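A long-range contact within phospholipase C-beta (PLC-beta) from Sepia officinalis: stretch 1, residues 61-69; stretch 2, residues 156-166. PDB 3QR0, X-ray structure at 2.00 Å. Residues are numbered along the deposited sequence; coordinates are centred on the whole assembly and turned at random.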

# COMPACT_ATOMS: atom_id res chain seq x y z
N ASP A 61 19.45 -26.23 -0.50
CA ASP A 61 19.11 -24.91 0.00
C ASP A 61 18.12 -24.98 1.16
O ASP A 61 17.15 -25.74 1.14
N THR A 62 18.37 -24.17 2.19
CA THR A 62 17.40 -23.94 3.24
C THR A 62 16.18 -23.29 2.61
O THR A 62 16.32 -22.39 1.78
N GLN A 63 15.00 -23.77 2.99
CA GLN A 63 13.75 -23.26 2.46
C GLN A 63 13.36 -22.04 3.28
O GLN A 63 13.68 -21.96 4.46
N LEU A 64 12.69 -21.09 2.64
CA LEU A 64 12.27 -19.88 3.35
C LEU A 64 11.05 -19.22 2.74
O LEU A 64 10.70 -19.49 1.59
N LEU A 65 10.41 -18.39 3.55
CA LEU A 65 9.40 -17.45 3.10
C LEU A 65 9.82 -16.05 3.55
O LEU A 65 10.05 -15.81 4.75
N ASP A 66 9.94 -15.14 2.59
CA ASP A 66 10.23 -13.74 2.86
C ASP A 66 8.92 -13.12 3.34
O ASP A 66 7.95 -13.04 2.58
N LEU A 67 8.90 -12.68 4.60
CA LEU A 67 7.68 -12.17 5.21
C LEU A 67 7.18 -10.88 4.54
O LEU A 67 6.03 -10.48 4.75
N ALA A 68 8.03 -10.25 3.73
CA ALA A 68 7.63 -9.11 2.90
C ALA A 68 6.47 -9.44 1.95
O ALA A 68 5.75 -8.54 1.53
N TYR A 69 6.30 -10.71 1.60
CA TYR A 69 5.24 -11.12 0.68
C TYR A 69 4.20 -12.04 1.32
O TYR A 69 3.32 -12.56 0.64
N GLU A 156 20.82 -5.05 6.28
CA GLU A 156 20.78 -5.84 7.51
C GLU A 156 19.87 -7.08 7.38
O GLU A 156 20.18 -8.14 7.91
N LYS A 157 18.75 -6.93 6.67
CA LYS A 157 17.88 -8.07 6.35
C LYS A 157 18.64 -9.17 5.59
O LYS A 157 18.56 -10.35 5.94
N LEU A 158 19.38 -8.76 4.57
CA LEU A 158 20.25 -9.68 3.83
C LEU A 158 21.29 -10.31 4.76
O LEU A 158 21.56 -11.51 4.66
N TYR A 159 21.86 -9.50 5.64
CA TYR A 159 22.84 -9.99 6.62
C TYR A 159 22.23 -11.08 7.49
O TYR A 159 22.86 -12.12 7.73
N PHE A 160 21.01 -10.86 7.97
CA PHE A 160 20.34 -11.86 8.81
C PHE A 160 19.93 -13.10 8.04
O PHE A 160 19.92 -14.20 8.60
N ARG A 161 19.61 -12.94 6.76
CA ARG A 161 19.38 -14.10 5.91
C ARG A 161 20.65 -14.95 5.85
O ARG A 161 20.60 -16.17 6.05
N LEU A 162 21.77 -14.30 5.58
CA LEU A 162 23.05 -15.00 5.44
C LEU A 162 23.51 -15.70 6.72
O LEU A 162 24.09 -16.79 6.65
N THR A 163 23.26 -15.09 7.87
CA THR A 163 23.74 -15.62 9.15
C THR A 163 22.72 -16.51 9.89
O THR A 163 23.03 -17.05 10.95
N THR A 164 21.51 -16.66 9.34
CA THR A 164 20.52 -17.56 9.94
C THR A 164 20.03 -18.59 8.93
O THR A 164 20.22 -19.79 9.14
N VAL A 165 19.43 -18.14 7.83
CA VAL A 165 18.88 -19.05 6.83
C VAL A 165 19.97 -19.82 6.09
O VAL A 165 19.89 -21.05 5.96
N GLU A 166 20.98 -19.10 5.62
CA GLU A 166 22.02 -19.68 4.75
C GLU A 166 23.22 -20.24 5.51
O GLU A 166 24.10 -20.86 4.90

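This is a small, mixed contact in which a short strand runs roughly antiparallel to a helix, held by a salt bridge at one end, a hydrogen bond and two waters at the other, and a leucine between them. The axes of strand 63-66 and helix 156-165 make an angle of 156° and come no closer than 11.1 Å, so side chains must span the gap. Together the two stretches bury 334 Å².

Thr62 points toward the helix with chi1 in m. Its OG1 donates a hydrogen bond to Val165 O at 2.9 Å. That carbonyl belongs to the wider pi-type turn at 161-165, where Glu166 N bonds to Arg161 O at 3.0 Å. The methyl of Thr62 packs as well: CG2 lies 3.5 Å from CG1 of Val165. Val165 is buried with chi1 in t, and its CB points sideways.

Leu64 also points toward the helix, in a p, t rotamer. Its CD1 lies 4.2 Å from Val165 CG1, an apolar contact. The same CD1 covers one face of the Arg161 guanidinium and sits 3.7 Å from Arg161 NE. Such a placement leaves the edge of the guanidinium free for polar partners. Arg161 is extended, with chi1 to chi3 all in t. Its NE and NH2 both donate to Glu166 OE2, at 3.1 Å and 3.0 Å, as part of a salt bridge within the second stretch. Gln63, between the two inward residues, points away.

Glu166 has chi1 and chi2 in m and does not touch the first stretch directly. Two waters make the link instead. Water 1 donates to Thr62 O and to Glu166 OE2, both at 2.7 Å. Water 2 accepts from Thr62 N at 2.9 Å and donates to Glu166 OE1 at 2.9 Å. The backbone NH and carbonyl of Thr62 are thus both tied to one carboxylate.

At the other end, Lys157 points toward the first stretch with all four chi angles in t. This full extension carries NZ to Asp66, where it donates to OD1 at 2.7 Å in a salt bridge. The CB of Asp66 points sideways, but with chi1 in t the carboxylate comes nearer the helix. OD1 also accepts from Ala68 N at 2.9 Å, so one oxygen serves both the lysine and the local turn. Ala68 points toward the helix, and its CB lies 3.7 Å from Lys157 NZ.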

# COMPACT_ATOMS: atom_id res chain seq x y z
CB ASP A 61 18.53 -24.03 -1.12
CG ASP A 61 19.60 -23.58 -2.12
OD1 ASP A 61 20.69 -24.19 -2.17
OD2 ASP A 61 19.35 -22.60 -2.86
CB THR A 62 17.97 -23.03 4.33
OG1 THR A 62 19.08 -23.68 4.96
CG2 THR A 62 16.90 -22.68 5.36
CB GLN A 63 12.66 -24.32 2.56
CG GLN A 63 13.00 -25.62 1.84
CD GLN A 63 13.26 -25.41 0.37
OE1 GLN A 63 14.40 -25.44 -0.09
NE2 GLN A 63 12.19 -25.17 -0.37
CB LEU A 64 13.43 -18.87 3.44
CG LEU A 64 13.83 -18.11 2.17
CD1 LEU A 64 14.80 -17.00 2.51
CD2 LEU A 64 14.43 -19.04 1.14
CB LEU A 65 8.03 -17.79 3.67
CG LEU A 65 7.31 -19.01 3.11
CD1 LEU A 65 5.99 -19.22 3.85
CD2 LEU A 65 7.07 -18.88 1.60
CB ASP A 66 10.72 -13.06 1.58
CG ASP A 66 11.19 -11.63 1.80
OD1 ASP A 66 10.71 -10.96 2.73
OD2 ASP A 66 12.04 -11.17 1.01
CB LEU A 67 7.86 -11.96 6.71
CG LEU A 67 8.09 -13.22 7.54
CD1 LEU A 67 8.17 -12.88 9.02
CD2 LEU A 67 7.00 -14.26 7.29
CB ALA A 68 8.82 -8.59 2.11
CB TYR A 69 5.87 -11.73 -0.57
CG TYR A 69 6.98 -10.86 -1.11
CD1 TYR A 69 6.72 -9.56 -1.54
CD2 TYR A 69 8.30 -11.30 -1.15
CE1 TYR A 69 7.73 -8.73 -2.00
CE2 TYR A 69 9.32 -10.48 -1.61
CZ TYR A 69 9.03 -9.20 -2.03
OH TYR A 69 10.04 -8.39 -2.50
CB GLU A 156 20.34 -4.97 8.69
CG GLU A 156 20.49 -5.65 10.05
CD GLU A 156 19.93 -4.82 11.19
OE1 GLU A 156 18.85 -4.21 11.03
OE2 GLU A 156 20.56 -4.78 12.26
CB LYS A 157 16.68 -7.61 5.53
CG LYS A 157 15.78 -8.73 5.03
CD LYS A 157 14.41 -8.21 4.62
CE LYS A 157 13.60 -9.29 3.92
NZ LYS A 157 12.20 -8.84 3.63
CB LEU A 158 20.94 -8.95 2.67
CG LEU A 158 21.94 -9.74 1.83
CD1 LEU A 158 21.27 -10.95 1.20
CD2 LEU A 158 22.57 -8.85 0.77
CB TYR A 159 23.36 -8.84 7.51
CG TYR A 159 24.28 -9.30 8.61
CD1 TYR A 159 25.63 -9.52 8.37
CD2 TYR A 159 23.80 -9.54 9.90
CE1 TYR A 159 26.48 -9.96 9.38
CE2 TYR A 159 24.64 -9.98 10.92
CZ TYR A 159 25.98 -10.18 10.65
OH TYR A 159 26.83 -10.61 11.65
CB PHE A 160 19.17 -11.25 9.57
CG PHE A 160 19.57 -10.64 10.88
CD1 PHE A 160 19.98 -9.31 10.95
CD2 PHE A 160 19.58 -11.40 12.04
CE1 PHE A 160 20.36 -8.74 12.15
CE2 PHE A 160 19.96 -10.84 13.25
CZ PHE A 160 20.36 -9.51 13.31
CB ARG A 161 18.95 -13.71 4.50
CG ARG A 161 18.39 -14.90 3.75
CD ARG A 161 18.18 -14.65 2.28
NE ARG A 161 18.18 -15.91 1.54
CZ ARG A 161 17.69 -16.08 0.31
NH1 ARG A 161 17.14 -15.07 -0.35
NH2 ARG A 161 17.76 -17.28 -0.25
CB LEU A 162 24.13 -14.04 4.94
CG LEU A 162 23.95 -13.58 3.49
CD1 LEU A 162 24.95 -12.48 3.16
CD2 LEU A 162 24.09 -14.75 2.52
CB THR A 163 24.19 -14.49 10.09
OG1 THR A 163 23.09 -13.62 10.40
CG2 THR A 163 25.32 -13.70 9.45
CB THR A 164 19.32 -16.79 10.54
OG1 THR A 164 18.54 -16.20 9.49
CG2 THR A 164 19.80 -15.70 11.49
CB VAL A 165 18.03 -18.30 5.77
CG1 VAL A 165 17.46 -19.28 4.75
CG2 VAL A 165 16.92 -17.51 6.45
CB GLU A 166 22.52 -18.64 3.75
CG GLU A 166 21.43 -17.99 2.92
CD GLU A 166 20.65 -18.98 2.08
OE1 GLU A 166 21.24 -20.00 1.67
OE2 GLU A 166 19.45 -18.73 1.83
O HOH W 1 18.05 -20.70 0.67
O HOH W 2 20.86 -22.78 2.30